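Local coordinates for protein N-acetylneuraminate epimerase (Escherichia coli, PDB 2UVK) that speeds the interconversion of the alpha and beta anomers of N-acetylneuraminic acid, acting as a sialic acid mutarotase with a Kelch-type beta-propeller fold, at residues 110-115 / 121-126; 168-173 / 220-225. One frame throughout, in Å; residues are numbered along the deposited sequence.

Contact 1 (110-115 / 121-126); sequences AGHVTF and AYVTGG
Phe115 O receives the backbone N-H of Tyr122 in an almost straight bond of 2.8 Å (176° at the hydrogen), and the CA of Ala121 adds a weaker C-H...O approach to the same oxygen. The return bond, from Phe115 N to Tyr122 O, measures 2.9 Å, which makes the two residues a hydrogen-bonded antiparallel pair. Their side chains leave by the same face, but the rings do not stack squarely. With chi1 at 61°, Phe115 CG sits in the cleft flanked by its own N and C, which swings the ring back over its partner, so that Tyr122 CB lies over one ring face, 3.4 Å from Phe115 CZ. The Tyr122 ring is slid outward, nearly parallel to Phe115 (17°) yet barely overlapping it. Were this phenylalanine cut back to an alanine, Tyr122 CB would probably lose its aromatic cover and a gap would open facing Val196 of the next blade. The strands 112-117 and 120-125 form a beta hairpin, the first two strands of a four-stranded propeller blade, those nearest the propeller axis. Further along, Val113 N donates a hydrogen bond of 2.9 Å to Thr124 O, while Val113 CG2 and Thr124 CG2 meet side by side at 3.7 Å; beta-branched residues suit such extended strands. On the other face, Thr114 OG1 packs on Val123 CG2 and hydrogen-bonds to Thr60, joining the preceding blade. Where the hairpin opens, glycine is called for at Gly126 twice over: Ala110 O comes to 3.2 Å from Gly126 CA, and the backbone angles there would jam a CB against the preceding carbonyl oxygen.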
ATOM      1  N   ALA B 110       1.739  -5.974   9.432  1.00  8.00           N
ATOM      2  CA  ALA B 110       2.672  -6.248  10.526  1.00  7.71           C
ATOM      3  C   ALA B 110       2.935  -4.994  11.307  1.00  8.60           C
ATOM      4  O   ALA B 110       3.374  -4.017  10.715  1.00  9.17           O
ATOM      5  CB  ALA B 110       4.008  -6.836  10.016  1.00  9.74           C
ATOM      6  N   GLY B 111       2.629  -5.034  12.607  1.00  8.75           N
ATOM      7  CA  GLY B 111       2.606  -3.829  13.415  1.00  8.89           C
ATOM      8  C   GLY B 111       1.254  -3.141  13.390  1.00  9.14           C
ATOM      9  O   GLY B 111       1.071  -2.094  14.009  1.00 10.12           O
ATOM     10  N   HIS B 112       0.320  -3.719  12.658  1.00  8.63           N
ATOM     11  CA  HIS B 112      -1.064  -3.266  12.638  1.00  8.85           C
ATOM     12  C   HIS B 112      -1.737  -3.574  13.978  1.00  9.67           C
ATOM     13  O   HIS B 112      -1.267  -4.373  14.807  1.00  9.14           O
ATOM     14  CB  HIS B 112      -1.814  -3.941  11.501  1.00  9.30           C
ATOM     15  CG  HIS B 112      -1.801  -5.433  11.577  1.00  8.69           C
ATOM     16  ND1 HIS B 112      -0.631  -6.168  11.660  1.00  9.60           N
ATOM     17  CD2 HIS B 112      -2.819  -6.332  11.591  1.00  8.76           C
ATOM     18  CE1 HIS B 112      -0.938  -7.451  11.741  1.00  9.10           C
ATOM     19  NE2 HIS B 112      -2.255  -7.575  11.685  1.00  8.62           N
ATOM     20  N   VAL B 113      -2.887  -2.933  14.161  1.00  9.20           N
ATOM     21  CA  VAL B 113      -3.800  -3.321  15.226  1.00  9.96           C
ATOM     22  C   VAL B 113      -5.051  -3.924  14.592  1.00  9.84           C
ATOM     23  O   VAL B 113      -5.296  -3.769  13.396  1.00 10.55           O
ATOM     24  CB  VAL B 113      -4.187  -2.119  16.124  1.00 10.22           C
ATOM     25  CG1 VAL B 113      -2.958  -1.596  16.872  1.00 10.73           C
ATOM     26  CG2 VAL B 113      -4.920  -1.053  15.325  1.00 12.19           C
ATOM     27  N   THR B 114      -5.843  -4.618  15.402  1.00  9.76           N
ATOM     28  CA  THR B 114      -7.156  -5.079  14.954  1.00 10.51           C
ATOM     29  C   THR B 114      -8.140  -5.014  16.108  1.00 11.35           C
ATOM     30  O   THR B 114      -7.808  -5.339  17.256  1.00 11.81           O
ATOM     31  CB  THR B 114      -7.049  -6.518  14.386  1.00  9.91           C
ATOM     32  OG1 THR B 114      -6.134  -6.507  13.290  1.00 10.43           O
ATOM     33  CG2 THR B 114      -8.378  -7.047  13.889  1.00 12.04           C
ATOM     34  N   PHE B 115      -9.335  -4.509  15.794  1.00 11.77           N
ATOM     35  CA  PHE B 115     -10.446  -4.495  16.750  1.00 13.22           C
ATOM     36  C   PHE B 115     -11.739  -4.901  16.062  1.00 13.92           C
ATOM     37  O   PHE B 115     -11.859  -4.837  14.844  1.00 13.61           O
ATOM     38  CB  PHE B 115     -10.584  -3.120  17.430  1.00 13.83           C
ATOM     39  CG  PHE B 115     -10.880  -1.972  16.490  1.00 14.72           C
ATOM     40  CD1 PHE B 115     -12.165  -1.486  16.354  1.00 14.41           C
ATOM     41  CD2 PHE B 115      -9.865  -1.336  15.783  1.00 14.74           C
ATOM     42  CE1 PHE B 115     -12.439  -0.400  15.520  1.00 15.77           C
ATOM     43  CE2 PHE B 115     -10.144  -0.262  14.948  1.00 14.70           C
ATOM     44  CZ  PHE B 115     -11.441   0.195  14.813  1.00 15.02           C
ATOM     45  N   ALA B 121     -13.966  -7.021  11.472  1.00 15.51           N
ATOM     46  CA  ALA B 121     -12.623  -6.778  11.986  1.00 14.59           C
ATOM     47  C   ALA B 121     -12.051  -5.558  11.302  1.00 13.77           C
ATOM     48  O   ALA B 121     -11.979  -5.499  10.088  1.00 15.80           O
ATOM     49  CB  ALA B 121     -11.740  -7.981  11.735  1.00 13.71           C
ATOM     50  N   TYR B 122     -11.653  -4.583  12.104  1.00 12.17           N
ATOM     51  CA  TYR B 122     -11.095  -3.337  11.615  1.00 12.40           C
ATOM     52  C   TYR B 122      -9.596  -3.357  11.873  1.00 11.40           C
ATOM     53  O   TYR B 122      -9.148  -3.731  12.959  1.00 10.93           O
ATOM     54  CB  TYR B 122     -11.711  -2.162  12.366  1.00 13.52           C
ATOM     55  CG  TYR B 122     -13.094  -1.786  11.888  1.00 14.26           C
ATOM     56  CD1 TYR B 122     -13.298  -0.680  11.079  1.00 14.36           C
ATOM     57  CD2 TYR B 122     -14.190  -2.538  12.245  1.00 15.70           C
ATOM     58  CE1 TYR B 122     -14.583  -0.315  10.644  1.00 16.61           C
ATOM     59  CE2 TYR B 122     -15.449  -2.209  11.798  1.00 16.67           C
ATOM     60  CZ  TYR B 122     -15.635  -1.107  10.982  1.00 15.72           C
ATOM     61  OH  TYR B 122     -16.935  -0.760  10.582  1.00 18.34           O
ATOM     62  N   VAL B 123      -8.849  -2.912  10.860  1.00 10.69           N
ATOM     63  CA  VAL B 123      -7.369  -2.960  10.851  1.00 10.50           C
ATOM     64  C   VAL B 123      -6.815  -1.590  10.471  1.00  9.96           C
ATOM     65  O   VAL B 123      -7.295  -0.956   9.535  1.00 11.05           O
ATOM     66  CB  VAL B 123      -6.871  -3.999   9.823  1.00 10.76           C
ATOM     67  CG1 VAL B 123      -5.346  -3.956   9.710  1.00 11.18           C
ATOM     68  CG2 VAL B 123      -7.363  -5.411  10.194  1.00 12.13           C
ATOM     69  N   THR B 124      -5.827  -1.124  11.219  1.00  9.60           N
ATOM     70  CA  THR B 124      -5.061   0.057  10.795  1.00 10.20           C
ATOM     71  C   THR B 124      -3.644  -0.095  11.294  1.00  9.46           C
ATOM     72  O   THR B 124      -3.361  -0.971  12.118  1.00  9.28           O
ATOM     73  CB  THR B 124      -5.707   1.384  11.258  1.00 11.26           C
ATOM     74  OG1 THR B 124      -5.066   2.474  10.592  1.00 13.26           O
ATOM     75  CG2 THR B 124      -5.682   1.537  12.750  1.00 12.00           C
ATOM     76  N   GLY B 125      -2.760   0.744  10.760  1.00  9.08           N
ATOM     77  CA  GLY B 125      -1.352   0.687  11.141  1.00  9.72           C
ATOM     78  C   GLY B 125      -0.574  -0.395  10.422  1.00  9.86           C
ATOM     79  O   GLY B 125      -1.108  -1.168   9.634  1.00 10.08           O
ATOM     80  N   GLY B 126       0.704  -0.428  10.735  1.00  8.94           N
ATOM     81  CA  GLY B 126       1.608  -1.410  10.180  1.00  9.48           C
ATOM     82  C   GLY B 126       2.624  -0.826   9.231  1.00  9.03           C
ATOM     83  O   GLY B 126       2.435   0.259   8.642  1.00  9.45           O
TER

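Contact 2 (168-173 / 220-225); sequences KFLLSF and FELDFT
The interface between two adjacent blades of this Kelch beta-propeller is bridged here by Leu170, on the third strand of one (169-174), and Leu222, on the third strand of the next (219-223). The backbones stay well apart, with the CA atoms of Leu170 and Leu222 separated by 10.3 Å, so side chains alone bridge the gap. The two leucines meet end on, tip to tip: the closest approach is 4.1 Å, from Leu170 CD2 to Leu222 CD2, and Leu170 CD1 is hardly farther from Leu222 CD2 at 4.2 Å. Leu170 is extended for the task, its CG anti to the backbone N (chi1 -175°), which carries both methyls out from the sheet. Leucine suits both places, being long enough to span half the separation and branched enough to offer methyls at its end. Beside this pair, Phe224, just past the end of strand 219-223, sends its ring to the Leu170 CD2 methyl, which lies 4.2 Å from Phe224 CZ. That ring also stacks on His117, so the aromatic residue links this corner to the hairpin of the earlier blade. Phe224 sits within an Asx turn, in which Asp223 OD1 accepts the backbone N-H of Thr225 at 2.9 Å. Leu205 and Trp231 flank Leu222 within its own blade. Strand 169-174 also lies at the dimer interface, where Phe169 packs on Phe169 of the second subunit. With only methyls and an aromatic carbon touching, the contact is small and apolar: it adds a modest, non-directional cohesion between the blades, and no polar bond fixes the angle at which the two segments meet.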
ATOM      1  N   LYS B 168      -1.912   4.385   7.290  1.00 12.16           N
ATOM      2  CA  LYS B 168      -2.854   5.282   7.970  1.00 13.14           C
ATOM      3  C   LYS B 168      -4.308   4.963   7.637  1.00 13.39           C
ATOM      4  O   LYS B 168      -5.215   5.548   8.240  1.00 13.93           O
ATOM      5  CB  LYS B 168      -2.576   6.761   7.626  1.00 13.95           C
ATOM      6  CG  LYS B 168      -2.863   7.158   6.215  1.00 15.49           C
ATOM      7  CD  LYS B 168      -2.723   8.673   6.012  1.00 16.78           C
ATOM      8  CE  LYS B 168      -3.029   9.102   4.613  1.00 18.36           C
ATOM      9  NZ  LYS B 168      -3.107  10.620   4.559  1.00 21.32           N
ATOM     10  N   PHE B 169      -4.544   4.062   6.680  1.00 12.16           N
ATOM     11  CA  PHE B 169      -5.900   3.696   6.283  1.00 12.87           C
ATOM     12  C   PHE B 169      -6.537   2.800   7.320  1.00 11.90           C
ATOM     13  O   PHE B 169      -5.860   2.067   8.029  1.00 11.67           O
ATOM     14  CB  PHE B 169      -5.922   3.011   4.932  1.00 14.63           C
ATOM     15  CG  PHE B 169      -5.524   3.901   3.807  1.00 16.52           C
ATOM     16  CD1 PHE B 169      -6.440   4.777   3.254  1.00 18.67           C
ATOM     17  CD2 PHE B 169      -4.238   3.877   3.296  1.00 19.54           C
ATOM     18  CE1 PHE B 169      -6.098   5.587   2.207  1.00 21.21           C
ATOM     19  CE2 PHE B 169      -3.889   4.688   2.252  1.00 20.69           C
ATOM     20  CZ  PHE B 169      -4.825   5.562   1.715  1.00 20.46           C
ATOM     21  N   LEU B 170      -7.865   2.875   7.386  1.00 11.71           N
ATOM     22  CA  LEU B 170      -8.664   1.980   8.210  1.00 11.90           C
ATOM     23  C   LEU B 170      -9.388   1.022   7.268  1.00 12.14           C
ATOM     24  O   LEU B 170     -10.099   1.451   6.355  1.00 11.85           O
ATOM     25  CB  LEU B 170      -9.687   2.776   9.032  1.00 12.37           C
ATOM     26  CG  LEU B 170     -10.527   1.992  10.047  1.00 12.03           C
ATOM     27  CD1 LEU B 170      -9.700   1.450  11.157  1.00 13.06           C
ATOM     28  CD2 LEU B 170     -11.637   2.901  10.609  1.00 12.34           C
ATOM     29  N   LEU B 171      -9.182  -0.277   7.487  1.00 12.18           N
ATOM     30  CA  LEU B 171      -9.719  -1.332   6.639  1.00 12.76           C
ATOM     31  C   LEU B 171     -10.737  -2.119   7.451  1.00 12.54           C
ATOM     32  O   LEU B 171     -10.574  -2.269   8.660  1.00 12.78           O
ATOM     33  CB  LEU B 171      -8.583  -2.283   6.214  1.00 12.17           C
ATOM     34  CG  LEU B 171      -7.280  -1.659   5.659  1.00 14.30           C
ATOM     35  CD1 LEU B 171      -6.261  -2.800   5.384  1.00 13.98           C
ATOM     36  CD2 LEU B 171      -7.529  -0.816   4.448  1.00 17.41           C
ATOM     37  N   SER B 172     -11.777  -2.626   6.803  0.50 12.48           N
ATOM     38  CA  SER B 172     -12.690  -3.535   7.496  0.50 12.37           C
ATOM     39  C   SER B 172     -12.832  -4.845   6.726  0.50 12.31           C
ATOM     40  O   SER B 172     -13.007  -4.857   5.504  0.50 12.91           O
ATOM     41  CB  SER B 172     -14.063  -2.883   7.758  0.50 12.73           C
ATOM     42  OG  SER B 172     -14.759  -2.592   6.560  0.50 13.36           O
ATOM     43  N   PHE B 173     -12.712  -5.933   7.474  1.00 11.96           N
ATOM     44  CA  PHE B 173     -12.875  -7.291   6.971  1.00 12.46           C
ATOM     45  C   PHE B 173     -14.222  -7.811   7.475  1.00 14.11           C
ATOM     46  O   PHE B 173     -14.470  -7.807   8.680  1.00 13.99           O
ATOM     47  CB  PHE B 173     -11.737  -8.169   7.499  1.00 12.94           C
ATOM     48  CG  PHE B 173     -11.963  -9.648   7.327  1.00 12.97           C
ATOM     49  CD1 PHE B 173     -11.662 -10.284   6.146  1.00 12.30           C
ATOM     50  CD2 PHE B 173     -12.468 -10.415   8.383  1.00 13.43           C
ATOM     51  CE1 PHE B 173     -11.855 -11.665   5.991  1.00 13.64           C
ATOM     52  CE2 PHE B 173     -12.645 -11.773   8.217  1.00 13.55           C
ATOM     53  CZ  PHE B 173     -12.350 -12.383   7.027  1.00 14.33           C
ATOM     54  N   PHE B 220      -4.825   8.442  19.711  1.00 16.37           N
ATOM     55  CA  PHE B 220      -5.910   8.784  18.813  1.00 15.80           C
ATOM     56  C   PHE B 220      -7.194   8.095  19.222  1.00 16.56           C
ATOM     57  O   PHE B 220      -7.190   6.945  19.624  1.00 16.37           O
ATOM     58  CB  PHE B 220      -5.565   8.394  17.386  1.00 15.29           C
ATOM     59  CG  PHE B 220      -4.279   8.985  16.896  1.00 15.67           C
ATOM     60  CD1 PHE B 220      -4.223  10.307  16.496  1.00 17.26           C
ATOM     61  CD2 PHE B 220      -3.121   8.210  16.810  1.00 16.20           C
ATOM     62  CE1 PHE B 220      -3.065  10.849  16.054  1.00 16.75           C
ATOM     63  CE2 PHE B 220      -1.942   8.752  16.340  1.00 16.52           C
ATOM     64  CZ  PHE B 220      -1.912  10.076  15.955  1.00 18.21           C
ATOM     65  N   GLU B 221      -8.310   8.811  19.085  1.00 16.51           N
ATOM     66  CA  GLU B 221      -9.608   8.274  19.332  1.00 17.60           C
ATOM     67  C   GLU B 221     -10.384   8.242  18.029  1.00 17.19           C
ATOM     68  O   GLU B 221     -10.503   9.255  17.310  1.00 18.09           O
ATOM     69  CB  GLU B 221     -10.324   9.183  20.338  1.00 18.13           C
ATOM     70  CG  GLU B 221     -11.654   8.704  20.780  1.00 20.89           C
ATOM     71  CD  GLU B 221     -12.240   9.702  21.725  1.00 25.04           C
ATOM     72  OE1 GLU B 221     -12.784  10.712  21.203  1.00 28.64           O
ATOM     73  OE2 GLU B 221     -12.050   9.505  22.954  1.00 26.55           O
ATOM     74  N   LEU B 222     -10.941   7.088  17.740  1.00 16.92           N
ATOM     75  CA  LEU B 222     -11.871   6.910  16.647  1.00 16.86           C
ATOM     76  C   LEU B 222     -13.256   6.895  17.260  1.00 17.48           C
ATOM     77  O   LEU B 222     -13.540   6.060  18.091  1.00 17.56           O
ATOM     78  CB  LEU B 222     -11.624   5.591  15.890  1.00 17.03           C
ATOM     79  CG  LEU B 222     -10.369   5.523  15.001  1.00 17.06           C
ATOM     80  CD1 LEU B 222      -9.049   5.776  15.746  1.00 18.12           C
ATOM     81  CD2 LEU B 222     -10.313   4.160  14.282  1.00 17.38           C
ATOM     82  N   ASP B 223     -14.090   7.832  16.822  1.00 17.88           N
ATOM     83  CA  ASP B 223     -15.440   8.012  17.339  1.00 19.18           C
ATOM     84  C   ASP B 223     -16.456   7.595  16.268  1.00 18.72           C
ATOM     85  O   ASP B 223     -16.645   8.284  15.266  1.00 19.29           O
ATOM     86  CB  ASP B 223     -15.570   9.468  17.732  1.00 19.57           C
ATOM     87  CG  ASP B 223     -16.937   9.802  18.319  1.00 21.14           C
ATOM     88  OD1 ASP B 223     -17.867   8.980  18.210  1.00 23.12           O
ATOM     89  OD2 ASP B 223     -17.067  10.910  18.886  1.00 25.16           O
ATOM     90  N   PHE B 224     -17.079   6.445  16.482  1.00 19.65           N
ATOM     91  CA  PHE B 224     -18.074   5.892  15.574  1.00 21.12           C
ATOM     92  C   PHE B 224     -19.514   6.239  16.002  1.00 21.94           C
ATOM     93  O   PHE B 224     -20.436   5.616  15.495  1.00 22.49           O
ATOM     94  CB  PHE B 224     -17.988   4.356  15.553  1.00 20.61           C
ATOM     95  CG  PHE B 224     -16.720   3.788  14.912  1.00 19.71           C
ATOM     96  CD1 PHE B 224     -16.731   3.398  13.591  1.00 19.65           C
ATOM     97  CD2 PHE B 224     -15.570   3.578  15.659  1.00 18.98           C
ATOM     98  CE1 PHE B 224     -15.597   2.850  13.003  1.00 20.96           C
ATOM     99  CE2 PHE B 224     -14.428   3.003  15.065  1.00 18.63           C
ATOM    100  CZ  PHE B 224     -14.463   2.663  13.752  1.00 20.24           C
ATOM    101  N   THR B 225     -19.696   7.196  16.912  1.00 23.54           N
ATOM    102  CA  THR B 225     -21.035   7.474  17.487  1.00 24.52           C
ATOM    103  C   THR B 225     -21.983   8.148  16.508  1.00 26.29           C
ATOM    104  O   THR B 225     -23.209   8.045  16.650  1.00 27.26           O
ATOM    105  CB  THR B 225     -20.948   8.342  18.757  1.00 24.91           C
ATOM    106  OG1 THR B 225     -20.294   9.585  18.463  1.00 25.24           O
ATOM    107  CG2 THR B 225     -20.201   7.630  19.872  1.00 25.60           C
TER

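Overall arrangement
From the N terminus, the chain first closes contact 1, a tight hairpin in which 110-115 turns back as 121-126 after five residues. It then leaves the blade through the two helices 129-142 and 146-157 before strand 169-174 returns to lie beside strand 120-125, where Thr124 OG1 and Phe169 O, and Ala121 O and Phe173 N, probably hydrogen-bond. Contact 2 closes a longer loop of 46 residues, from this strand to 220-225 in the following blade. The two contacts are therefore in series, neither nested nor crossed. Contact 1 builds the half of one blade nearest the axis, whereas contact 2 ties that blade's third strand to the next, farther from the centre of the chain.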